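Local coordinates for protein Isomerase/lactonizing enzyme (PDB 2NQL) that is of unknown function but belongs to the mandelate racemase/muconate lactonizing enzyme family of the enolase superfamily and holds a sodium ion, at residues 23-26 against 27-31; 103-106 against 107-110; 195-198 against 199-203; 302-305 against 306-309. All coordinates share one frame; numbering follows the deposited sequence.

Contact 1. Residues 23-26 against 27-31; sequences GALR and EGEVV
Glu29 turns its carboxylate back over Leu25 and Arg26 through two torsions: CG stands beside the backbone N, opposite the carbonyl carbon (chi1 -67°), and the chain then bends at chi2, 102°. The bend brings OE1 down on the peptide joining the two earlier residues, 3.2 Å from Leu25 C, while the Leu25 side chain crosses the carboxylate at a slant, with its CB 3.5 Å from Glu29 OE1 and its CD2 touching OE2 and CD more loosely. OE1 takes the amide hydrogen of Glu27, with Glu27 N 2.8 Å from Glu29 OE1 and an N-H...O angle of 154°; the donor comes from above the carboxylate plane. The other oxygen works through water. A single water gives its hydrogens to Glu29 OE2 (2.6 Å) and Ala24 O, and accepts from Arg26 N, 2.8 Å from that water. A second water spans the turn, donating to Leu25 O and accepting from Gly28 N, so several peptide groups of this bend are tied by solvent rather than by direct bonds. Glu29 OE2 also receives the backbone N of Lys40, and the side chains of Leu25 and Glu29 rest on Ile37 of strand 36-38. With phi at a positive value, Gly28 carries the chain round the corner. This is an irregular, water-bridged surface turn closed by a glutamate, in the long loop between strand 5-15 and strand 36-38.

Contact 2. Residues 103-106 against 107-110; sequences DDLY and DMMR
Asp107 N bonds well to Asp103 O (2.9 Å), but the helix slackens after that: Met108 N is shared between Leu105 O and, weakly, Asp104 O, and the amides of Met109 and Arg110 both reach Tyr106 O by weak bonds only. Over this last turn lie Tyr106 and Arg110. Arg110 starts with CG wedged between its backbone N and carbonyl carbon (chi1 83°), which folds the chain back along the helix. Its CD packs 3.7 Å from Tyr106 CE2, and its NE stands 3.6 Å from Tyr106 CE2. That ring carbon lies over one face of the guanidinium, and the two planes are 53° apart, well short of a parallel stack. NH1 makes a weak, long salt bridge inside the turn, 3.4 Å from Asp107 OD1. The stronger partner is Glu246 of the second subunit, whose OE2 meets both Arg110 NE and Tyr106 OH, so both side chains converge on one carboxylate oxygen across the subunit interface; Trp244 of that subunit adds a cation-pi contact with Arg110. On another side of the helix, Leu105 and Met108 point the same way, Leu105 CD2 3.9 Å from Met108 CE. These two face helix 75-90 through Phe89 and helix 117-138 through Leu123 and Tyr119, while Tyr106 and Arg110 lean on Trp272 of helix 271-278 and Asp103 is salt-bridged to Arg300.

Contact 3. Residues 195-198 against 199-203; sequences AAEI and ANLRQ
Ala199 turns its methyl back against the carbonyls of the preceding turn, with Ala199 CB 3.2 Å from Ala195 O and close to Ala196 O as well. Its neighbour Ile198 has CG2 lying beside the next amide. CG1 of Ile198 is anti to the backbone N (chi1 -163°), and the side chain packs on Phe185, Ile211 and Phe234. Both residues belong to helix 194-205, the connection of a beta-alpha-beta crossover from strand 182-186 to strand 210-214, one unit of the TIM-barrel-like domain of the enolase superfamily. Glu197 adds the third layer. Its O receives Leu201 N at 2.9 Å in an almost straight bond, 174° at the hydrogen, while its CG brushes Leu201 CD1 at 4.2 Å. Farther out the carboxylate is held twice over: OE1 is in a salt bridge with Arg168, and a water donates to Glu197 OE2 (2.8 Å) and accepts from Asn200 ND2 (2.7 Å), linking side chains one turn apart. Arg202 N closes the next rung on Ile198 O, and its guanidinium is bonded by Phe234 O and Ala209 O.

Contact 4. Residues 302-305 against 306-309; sequences GALA and AEHG
Glu307 lies against Ala303 and Leu304 in the last turn of helix 295-308, which finishes in a Schellman motif: Gly309 leaves the helix with a positive phi of 59°. The helix belongs to the barrel domain of this enolase-superfamily fold and leads directly into strand 311-312. The Glu307 chain starts with CB, 3.4 Å from Leu304 O. CG, set beside the backbone N and opposite the carbonyl carbon (chi1 -75°), comes 3.5 Å from Ala303 O. From there the chain runs on extended, and its carboxylate ends alongside the leucine rather than on a polar group of this turn. CD is 4.0 Å from Leu304 CD1, and OE1 approaches the same methyl more closely, at 3.4 Å; OE2 lies 3.7 Å from Ala303 O, an approach of two acceptors that is not a hydrogen bond. Underneath, the backbone changes its pattern. Ala306 N and Glu307 N still bond to the carbonyls four residues earlier, but His308 N bonds to Ala305 O, three back, and reaches that oxygen from above the carbonyl plane. Leu304 is the buried member of the group, its side chain packed on Met274, Arg275 and Ile278 of helix 271-278. His308 also touches Ile278 and brings CD2 to within 3.8 Å of Leu304 CD1, so that this methyl is met by both residues of the next turn. Leu304 O lies at the edge of the His308 imidazole, in the ring plane, 3.4 Å from His308 CD2.

How the contacts relate
The four contacts follow in series along the chain and none touches another. Contact 1 is a loop turn between strands 5-15 and 36-38, and contact 2 lies on helix 98-109 in the N-terminal domain; contacts 3 and 4 occupy helices 194-205 and 295-308 of the barrel domain, centres 33 Å apart. Contact 2 is nearest to contact 4 (centres 24 Å apart), and helix 271-278 packs against both; contact 2 also faces the second subunit. Contacts 2 and 3 stand on opposite sides of the chain's centre, their centres about 46 Å apart. Contact 1 comes within about 11 Å, nearest atoms, of contact 3, bringing the N-terminal loop close to the barrel.

Contact 1. Residues 23-26 against 27-31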
ATOM      1  N   GLY A  23     -19.823  16.130  15.181  1.00 37.01           N
ATOM      2  CA  GLY A  23     -19.593  16.293  16.620  1.00 43.08           C
ATOM      3  C   GLY A  23     -18.210  15.858  17.066  1.00 46.10           C
ATOM      4  O   GLY A  23     -17.705  16.338  18.085  1.00 41.78           O
ATOM      5  N   ALA A  24     -17.586  14.975  16.285  1.00 34.14           N
ATOM      6  CA  ALA A  24     -16.224  14.517  16.562  1.00 29.99           C
ATOM      7  C   ALA A  24     -15.170  15.597  16.301  1.00 33.78           C
ATOM      8  O   ALA A  24     -14.026  15.474  16.750  1.00 33.71           O
ATOM      9  CB  ALA A  24     -15.915  13.259  15.756  1.00 36.17           C
ATOM     10  N   LEU A  25     -15.560  16.649  15.577  1.00 27.16           N
ATOM     11  CA  LEU A  25     -14.663  17.741  15.230  1.00 26.01           C
ATOM     12  C   LEU A  25     -14.857  18.912  16.194  1.00 33.36           C
ATOM     13  O   LEU A  25     -15.774  19.720  16.030  1.00 30.03           O
ATOM     14  CB  LEU A  25     -14.921  18.175  13.792  1.00 29.44           C
ATOM     15  CG  LEU A  25     -14.810  17.020  12.798  1.00 33.59           C
ATOM     16  CD1 LEU A  25     -15.356  17.476  11.500  1.00 33.50           C
ATOM     17  CD2 LEU A  25     -13.351  16.634  12.638  1.00 32.79           C
ATOM     18  N   ARG A  26     -13.998  18.989  17.205  1.00 30.89           N
ATOM     19  CA  ARG A  26     -14.252  19.865  18.357  1.00 33.53           C
ATOM     20  C   ARG A  26     -13.193  20.956  18.521  1.00 31.37           C
ATOM     21  O   ARG A  26     -13.146  21.650  19.556  1.00 32.16           O
ATOM     22  CB  ARG A  26     -14.362  19.025  19.633  1.00 36.92           C
ATOM     23  CG  ARG A  26     -15.694  18.299  19.760  1.00 49.58           C
ATOM     24  CD  ARG A  26     -15.573  17.077  20.661  1.00 75.92           C
ATOM     25  NE  ARG A  26     -14.924  17.406  21.932  1.00 91.17           N
ATOM     26  CZ  ARG A  26     -15.559  17.842  23.019  1.00 95.93           C
ATOM     27  NH1 ARG A  26     -16.877  17.998  23.015  1.00 97.48           N
ATOM     28  NH2 ARG A  26     -14.869  18.121  24.118  1.00 95.25           N
ATOM     29  N   GLU A  27     -12.352  21.109  17.494  1.00 30.06           N
ATOM     30  CA  GLU A  27     -11.169  21.963  17.570  0.50 30.06           C
ATOM     31  C   GLU A  27     -11.126  22.980  16.434  1.00 28.49           C
ATOM     32  O   GLU A  27     -10.045  23.443  16.026  1.00 31.58           O
ATOM     33  CB  GLU A  27      -9.890  21.111  17.577  0.50 35.17           C
ATOM     34  CG  GLU A  27      -9.703  20.230  18.816  0.50 41.44           C
ATOM     35  CD  GLU A  27      -9.222  21.002  20.040  0.50 46.83           C
ATOM     36  OE1 GLU A  27      -8.514  22.021  19.877  0.50 54.57           O
ATOM     37  OE2 GLU A  27      -9.553  20.578  21.166  0.50 45.71           O
ATOM     38  N   GLY A  28     -12.298  23.348  15.912  1.00 21.16           N
ATOM     39  CA  GLY A  28     -12.343  24.383  14.898  1.00 21.53           C
ATOM     40  C   GLY A  28     -11.881  23.928  13.515  1.00 28.27           C
ATOM     41  O   GLY A  28     -11.442  24.746  12.699  1.00 26.61           O
ATOM     42  N   GLU A  29     -12.016  22.635  13.241  1.00 28.83           N
ATOM     43  CA  GLU A  29     -11.610  22.073  11.932  1.00 25.09           C
ATOM     44  C   GLU A  29     -12.366  22.640  10.718  1.00 27.32           C
ATOM     45  O   GLU A  29     -13.571  22.912  10.789  1.00 23.85           O
ATOM     46  CB  GLU A  29     -11.720  20.550  11.989  1.00 26.65           C
ATOM     47  CG  GLU A  29     -10.692  19.946  12.944  1.00 29.49           C
ATOM     48  CD  GLU A  29     -11.273  19.524  14.305  1.00 33.29           C
ATOM     49  OE1 GLU A  29     -12.223  20.175  14.816  1.00 28.50           O
ATOM     50  OE2 GLU A  29     -10.765  18.528  14.862  1.00 29.53           O
ATOM     51  N   VAL A  30     -11.646  22.810   9.600  1.00 21.87           N
ATOM     52  CA  VAL A  30     -12.157  23.512   8.427  1.00 21.01           C
ATOM     53  C   VAL A  30     -12.199  22.501   7.276  1.00 22.85           C
ATOM     54  O   VAL A  30     -11.307  21.640   7.174  1.00 23.05           O
ATOM     55  CB  VAL A  30     -11.258  24.739   8.056  1.00 26.13           C
ATOM     56  CG1 VAL A  30     -11.836  25.531   6.856  1.00 24.35           C
ATOM     57  CG2 VAL A  30     -11.076  25.661   9.280  1.00 28.28           C
ATOM     58  N   VAL A  31     -13.239  22.595   6.449  1.00 18.47           N
ATOM     59  CA  VAL A  31     -13.383  21.740   5.248  1.00 20.59           C
ATOM     60  C   VAL A  31     -12.337  22.179   4.220  1.00 26.49           C
ATOM     61  O   VAL A  31     -12.114  23.380   3.991  1.00 20.61           O
ATOM     62  CB  VAL A  31     -14.813  21.780   4.670  1.00 22.93           C
ATOM     63  CG1 VAL A  31     -14.966  20.871   3.396  1.00 19.63           C
ATOM     64  CG2 VAL A  31     -15.854  21.420   5.764  1.00 20.73           C
TER
HETATM   65  O   HOH W   1     -11.678  17.480  17.050  1.00 40.27           O
HETATM   66  O   HOH W   2     -14.927  22.248  16.082  1.00 34.03           O

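Contact 2. Residues 103-106 against 107-110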
ATOM      1  N   ASP A 103      -4.728 -13.827  -7.968  1.00 17.95           N
ATOM      2  CA  ASP A 103      -3.299 -14.052  -7.751  1.00 18.57           C
ATOM      3  C   ASP A 103      -2.484 -13.505  -8.916  1.00 21.52           C
ATOM      4  O   ASP A 103      -1.428 -12.907  -8.689  1.00 19.84           O
ATOM      5  CB  ASP A 103      -2.999 -15.547  -7.555  1.00 21.36           C
ATOM      6  CG  ASP A 103      -3.356 -16.046  -6.162  1.00 25.75           C
ATOM      7  OD1 ASP A 103      -3.467 -15.227  -5.223  1.00 24.49           O
ATOM      8  OD2 ASP A 103      -3.514 -17.289  -5.996  1.00 21.46           O
ATOM      9  N   ASP A 104      -2.978 -13.679 -10.146  1.00 20.37           N
ATOM     10  CA  ASP A 104      -2.315 -13.070 -11.315  1.00 22.05           C
ATOM     11  C   ASP A 104      -2.258 -11.546 -11.263  1.00 26.22           C
ATOM     12  O   ASP A 104      -1.219 -10.953 -11.564  1.00 17.18           O
ATOM     13  CB  ASP A 104      -2.971 -13.519 -12.617  1.00 18.08           C
ATOM     14  CG  ASP A 104      -2.636 -14.975 -12.972  1.00 23.09           C
ATOM     15  OD1 ASP A 104      -1.772 -15.578 -12.295  1.00 26.04           O
ATOM     16  OD2 ASP A 104      -3.269 -15.500 -13.900  1.00 25.08           O
ATOM     17  N   LEU A 105      -3.372 -10.919 -10.878  1.00 18.00           N
ATOM     18  CA  LEU A 105      -3.423  -9.453 -10.791  1.00 17.94           C
ATOM     19  C   LEU A 105      -2.521  -8.949  -9.696  1.00 16.31           C
ATOM     20  O   LEU A 105      -1.805  -7.954  -9.892  1.00 17.14           O
ATOM     21  CB  LEU A 105      -4.879  -8.956 -10.570  1.00 16.95           C
ATOM     22  CG  LEU A 105      -5.910  -9.320 -11.637  1.00 18.48           C
ATOM     23  CD1 LEU A 105      -7.311  -8.771 -11.255  1.00 17.45           C
ATOM     24  CD2 LEU A 105      -5.497  -8.841 -13.013  1.00 14.32           C
ATOM     25  N   TYR A 106      -2.554  -9.615  -8.540  1.00 16.18           N
ATOM     26  CA  TYR A 106      -1.666  -9.275  -7.435  1.00 15.47           C
ATOM     27  C   TYR A 106      -0.203  -9.327  -7.857  1.00 16.81           C
ATOM     28  O   TYR A 106       0.586  -8.397  -7.589  1.00 17.00           O
ATOM     29  CB  TYR A 106      -1.920 -10.189  -6.234  1.00 17.85           C
ATOM     30  CG  TYR A 106      -1.114  -9.833  -5.016  1.00 19.62           C
ATOM     31  CD1 TYR A 106      -1.513  -8.804  -4.162  1.00 18.61           C
ATOM     32  CD2 TYR A 106       0.045 -10.553  -4.687  1.00 18.29           C
ATOM     33  CE1 TYR A 106      -0.757  -8.495  -3.016  1.00 16.17           C
ATOM     34  CE2 TYR A 106       0.804 -10.233  -3.577  1.00 18.47           C
ATOM     35  CZ  TYR A 106       0.405  -9.229  -2.735  1.00 20.47           C
ATOM     36  OH  TYR A 106       1.169  -8.964  -1.632  1.00 19.88           O
ATOM     37  N   ASP A 107       0.154 -10.423  -8.521  1.00 17.11           N
ATOM     38  CA  ASP A 107       1.532 -10.606  -9.019  1.00 17.71           C
ATOM     39  C   ASP A 107       2.057  -9.519  -9.961  1.00 22.70           C
ATOM     40  O   ASP A 107       3.274  -9.333 -10.038  1.00 20.22           O
ATOM     41  CB  ASP A 107       1.656 -11.969  -9.706  1.00 20.42           C
ATOM     42  CG  ASP A 107       1.721 -13.100  -8.730  1.00 31.03           C
ATOM     43  OD1 ASP A 107       1.787 -12.851  -7.506  1.00 27.98           O
ATOM     44  OD2 ASP A 107       1.700 -14.258  -9.187  1.00 29.43           O
ATOM     45  N   MET A 108       1.168  -8.811 -10.664  1.00 16.87           N
ATOM     46  CA  MET A 108       1.585  -7.789 -11.637  1.00 17.16           C
ATOM     47  C   MET A 108       2.421  -6.674 -10.998  1.00 20.85           C
ATOM     48  O   MET A 108       3.316  -6.135 -11.639  1.00 19.43           O
ATOM     49  CB  MET A 108       0.411  -7.173 -12.398  1.00 15.81           C
ATOM     50  CG  MET A 108      -0.350  -8.137 -13.321  1.00 16.27           C
ATOM     51  SD  MET A 108      -1.198  -7.294 -14.637  1.00 19.59           S
ATOM     52  CE  MET A 108      -2.515  -6.479 -13.680  1.00 20.37           C
ATOM     53  N   MET A 109       2.122  -6.330  -9.738  1.00 19.43           N
ATOM     54  CA  MET A 109       2.700  -5.150  -9.124  1.00 16.51           C
ATOM     55  C   MET A 109       3.358  -5.411  -7.782  1.00 17.05           C
ATOM     56  O   MET A 109       3.881  -4.494  -7.169  1.00 19.10           O
ATOM     57  CB  MET A 109       1.637  -4.035  -9.004  1.00 15.69           C
ATOM     58  CG  MET A 109       1.187  -3.437 -10.358  1.00 17.59           C
ATOM     59  SD  MET A 109       2.491  -2.545 -11.265  1.00 21.31           S
ATOM     60  CE  MET A 109       2.343  -0.919 -10.521  1.00 21.24           C
ATOM     61  N   ARG A 110       3.339  -6.660  -7.316  1.00 19.42           N
ATOM     62  CA  ARG A 110       3.832  -6.947  -5.981  1.00 20.39           C
ATOM     63  C   ARG A 110       5.301  -6.581  -5.762  1.00 19.77           C
ATOM     64  O   ARG A 110       5.634  -6.016  -4.724  1.00 19.12           O
ATOM     65  CB  ARG A 110       3.477  -8.363  -5.490  1.00 23.71           C
ATOM     66  CG  ARG A 110       4.386  -9.488  -5.950  1.00 28.35           C
ATOM     67  CD  ARG A 110       3.809 -10.888  -5.674  1.00 29.81           C
ATOM     68  NE  ARG A 110       4.082 -11.410  -4.331  1.00 26.78           N
ATOM     69  CZ  ARG A 110       4.064 -12.712  -4.002  1.00 33.67           C
ATOM     70  NH1 ARG A 110       3.803 -13.634  -4.921  1.00 30.89           N
ATOM     71  NH2 ARG A 110       4.335 -13.103  -2.762  1.00 24.51           N
TER
HETATM   72  O   HOH W   3      -0.261 -15.812 -10.365  1.00 33.95           O

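Contact 3. Residues 195-198 against 199-203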
ATOM      1  N   ALA A 195     -12.642   4.603  30.405  1.00 32.76           N
ATOM      2  CA  ALA A 195     -13.025   4.002  31.676  1.00 33.45           C
ATOM      3  C   ALA A 195     -14.418   4.423  32.123  1.00 30.40           C
ATOM      4  O   ALA A 195     -15.216   3.583  32.529  1.00 35.28           O
ATOM      5  CB  ALA A 195     -11.983   4.271  32.767  1.00 37.52           C
ATOM      6  N   ALA A 196     -14.719   5.714  32.022  1.00 31.15           N
ATOM      7  CA  ALA A 196     -16.030   6.203  32.401  1.00 33.00           C
ATOM      8  C   ALA A 196     -17.111   5.693  31.437  1.00 32.11           C
ATOM      9  O   ALA A 196     -18.218   5.361  31.876  1.00 32.99           O
ATOM     10  CB  ALA A 196     -16.037   7.706  32.476  1.00 37.30           C
ATOM     11  N   GLU A 197     -16.765   5.591  30.150  1.00 28.83           N
ATOM     12  CA  GLU A 197     -17.674   5.051  29.137  1.00 29.97           C
ATOM     13  C   GLU A 197     -18.035   3.585  29.367  1.00 28.44           C
ATOM     14  O   GLU A 197     -19.230   3.245  29.378  1.00 30.10           O
ATOM     15  CB  GLU A 197     -17.147   5.266  27.713  1.00 30.01           C
ATOM     16  CG  GLU A 197     -18.217   5.066  26.607  1.00 34.81           C
ATOM     17  CD  GLU A 197     -19.121   6.297  26.371  1.00 46.60           C
ATOM     18  OE1 GLU A 197     -18.709   7.437  26.680  1.00 41.21           O
ATOM     19  OE2 GLU A 197     -20.260   6.125  25.869  1.00 36.69           O
ATOM     20  N   ILE A 198     -17.023   2.735  29.574  1.00 27.07           N
ATOM     21  CA  ILE A 198     -17.261   1.308  29.801  1.00 27.13           C
ATOM     22  C   ILE A 198     -17.977   1.046  31.124  1.00 26.36           C
ATOM     23  O   ILE A 198     -18.835   0.170  31.187  1.00 29.57           O
ATOM     24  CB  ILE A 198     -15.981   0.412  29.640  1.00 28.07           C
ATOM     25  CG1 ILE A 198     -16.362  -1.072  29.461  1.00 29.07           C
ATOM     26  CG2 ILE A 198     -14.984   0.628  30.794  1.00 28.00           C
ATOM     27  CD1 ILE A 198     -15.236  -2.005  28.951  1.00 29.09           C
ATOM     28  N   ALA A 199     -17.631   1.828  32.153  1.00 27.24           N
ATOM     29  CA  ALA A 199     -18.338   1.837  33.445  1.00 29.87           C
ATOM     30  C   ALA A 199     -19.845   2.082  33.276  1.00 25.08           C
ATOM     31  O   ALA A 199     -20.674   1.309  33.773  1.00 28.39           O
ATOM     32  CB  ALA A 199     -17.724   2.913  34.370  1.00 26.75           C
ATOM     33  N   ASN A 200     -20.185   3.142  32.547  1.00 28.27           N
ATOM     34  CA  ASN A 200     -21.577   3.430  32.239  1.00 29.20           C
ATOM     35  C   ASN A 200     -22.288   2.343  31.446  1.00 29.43           C
ATOM     36  O   ASN A 200     -23.375   1.904  31.831  1.00 27.41           O
ATOM     37  CB  ASN A 200     -21.721   4.779  31.537  1.00 31.93           C
ATOM     38  CG  ASN A 200     -23.172   5.185  31.377  1.00 34.16           C
ATOM     39  OD1 ASN A 200     -23.874   5.411  32.363  1.00 36.20           O
ATOM     40  ND2 ASN A 200     -23.639   5.254  30.140  1.00 28.41           N
ATOM     41  N   LEU A 201     -21.665   1.907  30.350  1.00 28.66           N
ATOM     42  CA  LEU A 201     -22.196   0.825  29.535  1.00 24.80           C
ATOM     43  C   LEU A 201     -22.420  -0.463  30.328  1.00 26.19           C
ATOM     44  O   LEU A 201     -23.503  -1.053  30.245  1.00 27.98           O
ATOM     45  CB  LEU A 201     -21.340   0.595  28.276  1.00 21.66           C
ATOM     46  CG  LEU A 201     -21.389   1.752  27.248  1.00 23.97           C
ATOM     47  CD1 LEU A 201     -20.434   1.496  26.086  1.00 26.91           C
ATOM     48  CD2 LEU A 201     -22.818   2.068  26.736  1.00 26.03           C
ATOM     49  N   ARG A 202     -21.426  -0.860  31.129  1.00 28.85           N
ATOM     50  CA  ARG A 202     -21.526  -2.053  31.986  1.00 26.71           C
ATOM     51  C   ARG A 202     -22.706  -1.952  32.985  1.00 26.45           C
ATOM     52  O   ARG A 202     -23.450  -2.922  33.178  1.00 27.66           O
ATOM     53  CB  ARG A 202     -20.193  -2.282  32.728  1.00 25.50           C
ATOM     54  CG  ARG A 202     -20.132  -3.515  33.628  1.00 25.73           C
ATOM     55  CD  ARG A 202     -20.530  -4.788  32.877  1.00 29.14           C
ATOM     56  NE  ARG A 202     -19.500  -5.185  31.918  1.00 28.88           N
ATOM     57  CZ  ARG A 202     -19.717  -5.957  30.853  1.00 28.42           C
ATOM     58  NH1 ARG A 202     -20.943  -6.393  30.571  1.00 27.85           N
ATOM     59  NH2 ARG A 202     -18.706  -6.262  30.045  1.00 26.91           N
ATOM     60  N   GLN A 203     -22.870  -0.770  33.584  1.00 31.20           N
ATOM     61  CA  GLN A 203     -23.968  -0.493  34.516  1.00 33.54           C
ATOM     62  C   GLN A 203     -25.321  -0.552  33.814  1.00 33.99           C
ATOM     63  O   GLN A 203     -26.244  -1.235  34.277  1.00 32.72           O
ATOM     64  CB  GLN A 203     -23.755   0.877  35.169  1.00 41.90           C
ATOM     65  CG  GLN A 203     -24.575   1.113  36.420  1.00 60.16           C
ATOM     66  CD  GLN A 203     -25.509   2.292  36.271  1.00 86.22           C
ATOM     67  OE1 GLN A 203     -26.497   2.234  35.533  1.00 87.07           O
ATOM     68  NE2 GLN A 203     -25.201   3.380  36.972  1.00 97.95           N
TER
HETATM   69  O   HOH W   4     -22.322   5.585  27.756  1.00 32.85           O

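Contact 4. Residues 302-305 against 306-309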
ATOM      1  N   GLY A 302      -8.984 -16.174   7.070  1.00 20.69           N
ATOM      2  CA  GLY A 302      -9.801 -17.100   7.863  1.00 24.49           C
ATOM      3  C   GLY A 302      -9.109 -18.443   8.103  1.00 25.32           C
ATOM      4  O   GLY A 302      -9.097 -18.939   9.233  1.00 24.01           O
ATOM      5  N   ALA A 303      -8.527 -19.012   7.049  1.00 23.70           N
ATOM      6  CA  ALA A 303      -7.760 -20.274   7.135  1.00 26.71           C
ATOM      7  C   ALA A 303      -6.520 -20.170   8.028  1.00 25.31           C
ATOM      8  O   ALA A 303      -6.214 -21.080   8.808  1.00 26.13           O
ATOM      9  CB  ALA A 303      -7.368 -20.742   5.736  1.00 26.29           C
ATOM     10  N   LEU A 304      -5.808 -19.050   7.930  1.00 25.22           N
ATOM     11  CA  LEU A 304      -4.681 -18.781   8.815  1.00 24.57           C
ATOM     12  C   LEU A 304      -5.093 -18.615  10.281  1.00 26.23           C
ATOM     13  O   LEU A 304      -4.380 -19.069  11.190  1.00 25.42           O
ATOM     14  CB  LEU A 304      -3.872 -17.566   8.329  1.00 24.69           C
ATOM     15  CG  LEU A 304      -2.578 -17.285   9.100  1.00 27.76           C
ATOM     16  CD1 LEU A 304      -1.620 -18.508   9.028  1.00 24.19           C
ATOM     17  CD2 LEU A 304      -1.904 -16.009   8.555  1.00 22.78           C
ATOM     18  N   ALA A 305      -6.257 -17.999  10.510  1.00 23.03           N
ATOM     19  CA  ALA A 305      -6.807 -17.902  11.857  1.00 24.40           C
ATOM     20  C   ALA A 305      -7.111 -19.287  12.443  1.00 21.80           C
ATOM     21  O   ALA A 305      -6.818 -19.535  13.624  1.00 27.01           O
ATOM     22  CB  ALA A 305      -8.062 -17.033  11.868  1.00 21.97           C
ATOM     23  N   ALA A 306      -7.693 -20.157  11.617  1.00 26.12           N
ATOM     24  CA  ALA A 306      -7.971 -21.559  12.003  1.00 30.26           C
ATOM     25  C   ALA A 306      -6.715 -22.327  12.385  1.00 34.52           C
ATOM     26  O   ALA A 306      -6.731 -23.105  13.350  1.00 33.63           O
ATOM     27  CB  ALA A 306      -8.752 -22.304  10.907  1.00 22.67           C
ATOM     28  N   GLU A 307      -5.623 -22.081  11.662  1.00 28.57           N
ATOM     29  CA  GLU A 307      -4.315 -22.673  11.987  1.00 27.05           C
ATOM     30  C   GLU A 307      -3.788 -22.329  13.372  1.00 27.67           C
ATOM     31  O   GLU A 307      -2.980 -23.077  13.932  1.00 35.79           O
ATOM     32  CB  GLU A 307      -3.261 -22.301  10.940  1.00 34.47           C
ATOM     33  CG  GLU A 307      -3.394 -23.046   9.619  1.00 49.32           C
ATOM     34  CD  GLU A 307      -2.584 -22.403   8.495  1.00 68.93           C
ATOM     35  OE1 GLU A 307      -1.462 -21.917   8.761  1.00 70.22           O
ATOM     36  OE2 GLU A 307      -3.074 -22.386   7.342  1.00 75.22           O
ATOM     37  N   HIS A 308      -4.219 -21.196  13.918  1.00 27.87           N
ATOM     38  CA  HIS A 308      -3.609 -20.643  15.108  1.00 26.99           C
ATOM     39  C   HIS A 308      -4.613 -20.417  16.227  1.00 27.26           C
ATOM     40  O   HIS A 308      -4.293 -19.820  17.266  1.00 28.64           O
ATOM     41  CB  HIS A 308      -2.826 -19.382  14.744  1.00 32.26           C
ATOM     42  CG  HIS A 308      -1.596 -19.672  13.943  1.00 33.95           C
ATOM     43  ND1 HIS A 308      -0.386 -19.989  14.524  1.00 38.78           N
ATOM     44  CD2 HIS A 308      -1.376 -19.639  12.605  1.00 29.09           C
ATOM     45  CE1 HIS A 308       0.520 -20.164  13.576  1.00 29.63           C
ATOM     46  NE2 HIS A 308      -0.057 -19.958  12.404  1.00 39.51           N
ATOM     47  N   GLY A 309      -5.832 -20.920  16.003  1.00 30.70           N
ATOM     48  CA  GLY A 309      -6.931 -20.779  16.946  1.00 29.60           C
ATOM     49  C   GLY A 309      -7.283 -19.342  17.266  1.00 33.30           C
ATOM     50  O   GLY A 309      -7.596 -19.021  18.403  1.00 30.03           O
TER